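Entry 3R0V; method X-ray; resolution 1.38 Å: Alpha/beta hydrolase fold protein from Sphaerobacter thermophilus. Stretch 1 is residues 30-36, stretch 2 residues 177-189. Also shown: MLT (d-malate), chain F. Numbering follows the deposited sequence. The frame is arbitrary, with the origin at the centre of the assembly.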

# COMPACT_ATOMS: atom_id res chain seq x y z
N GLY A 30 -0.07 2.89 -3.45
CA GLY A 30 -0.11 1.48 -3.77
C GLY A 30 0.81 0.63 -2.92
O GLY A 30 1.73 1.13 -2.29
N GLY A 31 0.56 -0.67 -2.93
CA GLY A 31 1.35 -1.62 -2.15
C GLY A 31 2.43 -2.32 -2.94
O GLY A 31 2.90 -1.83 -3.97
N ALA A 32 2.83 -3.49 -2.46
CA ALA A 32 3.91 -4.24 -3.10
C ALA A 32 3.53 -4.54 -4.54
O ALA A 32 2.40 -4.90 -4.84
CB ALA A 32 4.20 -5.52 -2.32
N LEU A 33 4.51 -4.37 -5.43
CA LEU A 33 4.37 -4.69 -6.85
C LEU A 33 3.37 -3.83 -7.60
O LEU A 33 3.02 -4.14 -8.73
CB LEU A 33 4.04 -6.18 -7.05
CG LEU A 33 5.04 -7.10 -6.36
CD1 LEU A 33 4.53 -8.53 -6.39
CD2 LEU A 33 6.42 -7.02 -7.03
N SER A 34 2.92 -2.76 -6.96
CA SER A 34 1.97 -1.86 -7.60
C SER A 34 2.68 -0.77 -8.39
O SER A 34 3.82 -0.40 -8.08
CB SER A 34 1.12 -1.17 -6.54
OG SER A 34 1.90 -0.20 -5.86
N THR A 35 2.00 -0.24 -9.39
CA THR A 35 2.38 1.03 -10.00
C THR A 35 1.13 1.89 -9.98
O THR A 35 0.11 1.48 -9.43
CB THR A 35 2.86 0.87 -11.44
OG1 THR A 35 1.76 0.46 -12.26
CG2 THR A 35 4.00 -0.14 -11.52
N ARG A 36 1.20 3.07 -10.58
CA ARG A 36 0.06 3.98 -10.53
C ARG A 36 -1.15 3.41 -11.27
O ARG A 36 -2.29 3.72 -10.94
CB ARG A 36 0.44 5.38 -11.03
CG ARG A 36 0.57 5.56 -12.53
CD ARG A 36 1.19 6.93 -12.81
NE ARG A 36 0.94 7.41 -14.16
CZ ARG A 36 1.84 7.33 -15.14
NH1 ARG A 36 1.55 7.79 -16.35
NH2 ARG A 36 3.03 6.80 -14.90
C1 MLT F . 1.25 -6.10 0.09
O1 MLT F . 1.36 -4.92 -0.36
O2 MLT F . 1.41 -6.36 1.28
C2 MLT F . 0.88 -7.19 -0.88
O3 MLT F . 0.45 -6.62 -2.10
C3 MLT F . -0.19 -8.09 -0.30
C4 MLT F . -0.82 -8.93 -1.40
O4 MLT F . -0.59 -8.70 -2.61
O5 MLT F . -1.59 -9.86 -1.11
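Stretch 2, residues 177-189: GMEAVAHTLPYDH

Residues 30-36 contain no regular helix or strand. Their chain reverses in a type II beta turn from Gly 31 to Ser 34, closed by a hydrogen bond from Ser 34 N to Gly 31 O (3.1 Å). The same carbonyl oxygen, Gly 31 O, also accepts from Ser 34 OG at 2.7 Å, a second tie, made with the serine in the p rotamer. As a type II turn requires, Leu 33 has positive phi (66/11), whereas Ala 32 before it is extended at -59/137.

Stretch 2 enters as the end of a helix, passes through a 3-10 segment at 182-184 and resumes as a helix from Leu 185. The intervening bend is held by Val 181 O, which accepts from Thr 184 N at 3.0 Å and from Thr 184 OG1 at 2.8 Å. The bent segment meets the turn at two places in the backbone: the CA atoms of Leu 33 and Met 178 lie 5.2 Å apart, and those of Ala 32 and Asp 188 5.9 Å apart. The order is thus reversed, the later turn residue facing the earlier helical one. No direct hydrogen bond joins the stretches, and their contact buries 413 Å² in total.

Leu 33 dominates this contact. Its side chain, in the mt rotamer, reaches into the concave side of the bend, where Leu 33 CD2 lies 3.6 Å from Leu 185 CD2, 3.9 Å from Ala 182 CA and 4.2 Å from Val 181 CG2. Leu 33 CD2 is also 3.6 Å from Met 178 O. Nearer the backbone, Leu 33 CB packs against CG of Met 178, a selenomethionine, at 4.0 Å. Val 181 directs its CA-to-CB bond toward the turn, and its CG1 also meets Thr 35 CG2 at 4.2 Å, carrying the contact one residue beyond the turn.

At the other end, the CA-to-CB bond of Asp 188 points toward stretch 1, and its OD1 lies 3.3 Å from Ala 32 CA, while Ala 32 CB touches Leu 185 CD2 at 4.3 Å. Although Asp 188 OD1 is 4.3 Å from Leu 33 N, a water links them: its oxygen accepts from Leu 33 N at 2.9 Å and donates to Asp 188 OD1 and to Thr 184 OG1, each at 2.8 Å. The turn amide is thereby satisfied through solvent. The neighbouring amide instead serves the ligand, Ala 32 N donating to O1 of d-malate at 2.9 Å with a nearly straight angle of 166°. At Gly 31 the absence of a side chain matters, since an ideal CB would lie only 2.7 Å from malate O1.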

# COMPACT_ATOMS: atom_id res chain seq x y z
N GLY A 177 3.74 -7.29 -15.30
CA GLY A 177 3.91 -6.00 -14.64
C GLY A 177 4.52 -6.15 -13.26
O GLY A 177 5.33 -5.33 -12.82
N MSE A 178 4.13 -7.21 -12.55
CA MSE A 178 4.68 -7.48 -11.23
C MSE A 178 6.14 -7.88 -11.33
O MSE A 178 6.99 -7.40 -10.57
CB MSE A 178 3.87 -8.58 -10.54
CG MSE A 178 2.46 -8.17 -10.19
SE MSE A 178 1.49 -9.67 -9.40
CE MSE A 178 0.17 -8.64 -8.42
N GLU A 179 6.45 -8.76 -12.27
CA GLU A 179 7.84 -9.14 -12.48
C GLU A 179 8.70 -7.92 -12.78
O GLU A 179 9.83 -7.81 -12.28
CB GLU A 179 7.97 -10.14 -13.63
CG GLU A 179 7.43 -11.52 -13.33
CD GLU A 179 7.48 -12.45 -14.53
OE1 GLU A 179 7.21 -11.98 -15.66
OE2 GLU A 179 7.76 -13.65 -14.35
N ALA A 180 8.17 -7.00 -13.58
CA ALA A 180 8.94 -5.82 -13.96
C ALA A 180 9.38 -4.98 -12.77
O ALA A 180 10.43 -4.33 -12.82
CB ALA A 180 8.15 -4.97 -14.96
N VAL A 181 8.59 -4.98 -11.70
CA VAL A 181 8.94 -4.19 -10.52
C VAL A 181 9.33 -5.05 -9.32
O VAL A 181 9.37 -4.57 -8.20
CB VAL A 181 7.82 -3.19 -10.13
CG1 VAL A 181 7.63 -2.15 -11.23
CG2 VAL A 181 6.52 -3.91 -9.85
N ALA A 182 9.67 -6.32 -9.57
CA ALA A 182 10.06 -7.21 -8.48
C ALA A 182 11.28 -6.72 -7.69
O ALA A 182 11.43 -7.04 -6.51
CB ALA A 182 10.28 -8.62 -9.00
N HIS A 183 12.15 -5.94 -8.33
CA HIS A 183 13.32 -5.41 -7.63
C HIS A 183 12.92 -4.50 -6.45
O HIS A 183 13.77 -4.19 -5.60
CB HIS A 183 14.23 -4.64 -8.59
CG HIS A 183 13.54 -3.51 -9.26
ND1 HIS A 183 12.66 -3.69 -10.31
CD2 HIS A 183 13.58 -2.17 -9.03
CE1 HIS A 183 12.19 -2.52 -10.69
NE2 HIS A 183 12.72 -1.58 -9.93
N THR A 184 11.66 -4.04 -6.40
CA THR A 184 11.21 -3.21 -5.28
C THR A 184 10.64 -4.00 -4.09
O THR A 184 10.27 -3.42 -3.08
CB THR A 184 10.17 -2.13 -5.71
OG1 THR A 184 8.96 -2.75 -6.16
CG2 THR A 184 10.74 -1.24 -6.82
N LEU A 185 10.56 -5.32 -4.21
CA LEU A 185 10.06 -6.11 -3.10
C LEU A 185 10.83 -5.88 -1.79
O LEU A 185 10.22 -5.84 -0.72
CB LEU A 185 9.99 -7.60 -3.45
CG LEU A 185 8.86 -7.99 -4.40
CD1 LEU A 185 9.09 -9.38 -5.01
CD2 LEU A 185 7.49 -7.92 -3.72
N PRO A 186 12.17 -5.73 -1.85
CA PRO A 186 12.88 -5.41 -0.61
C PRO A 186 12.46 -4.06 -0.02
O PRO A 186 12.59 -3.87 1.18
CB PRO A 186 14.35 -5.39 -1.03
CG PRO A 186 14.40 -6.30 -2.23
CD PRO A 186 13.10 -5.98 -2.96
N TYR A 187 11.98 -3.14 -0.85
CA TYR A 187 11.53 -1.85 -0.34
C TYR A 187 10.29 -2.03 0.53
O TYR A 187 10.20 -1.46 1.62
CB TYR A 187 11.17 -0.91 -1.49
CG TYR A 187 12.31 -0.54 -2.42
CD1 TYR A 187 13.61 -0.97 -2.18
CD2 TYR A 187 12.07 0.29 -3.51
CE1 TYR A 187 14.64 -0.60 -3.04
CE2 TYR A 187 13.09 0.67 -4.35
CZ TYR A 187 14.37 0.22 -4.11
OH TYR A 187 15.39 0.60 -4.96
N ASP A 188 9.35 -2.84 0.05
CA ASP A 188 8.15 -3.09 0.85
C ASP A 188 8.47 -3.88 2.11
O ASP A 188 7.85 -3.65 3.16
CB ASP A 188 7.08 -3.73 -0.02
CG ASP A 188 6.42 -2.71 -0.93
OD1 ASP A 188 6.67 -2.72 -2.15
OD2 ASP A 188 5.69 -1.84 -0.40
N HIS A 189 9.46 -4.77 2.04
CA HIS A 189 9.88 -5.45 3.26
C HIS A 189 10.40 -4.44 4.29
O HIS A 189 10.05 -4.50 5.47
CB HIS A 189 10.94 -6.51 2.93
CG HIS A 189 11.36 -7.32 4.12
ND1 HIS A 189 12.50 -8.09 4.13
CD2 HIS A 189 10.79 -7.47 5.34
CE1 HIS A 189 12.62 -8.69 5.30
NE2 HIS A 189 11.59 -8.33 6.06
O HOH W 1 7.20 -4.10 -4.49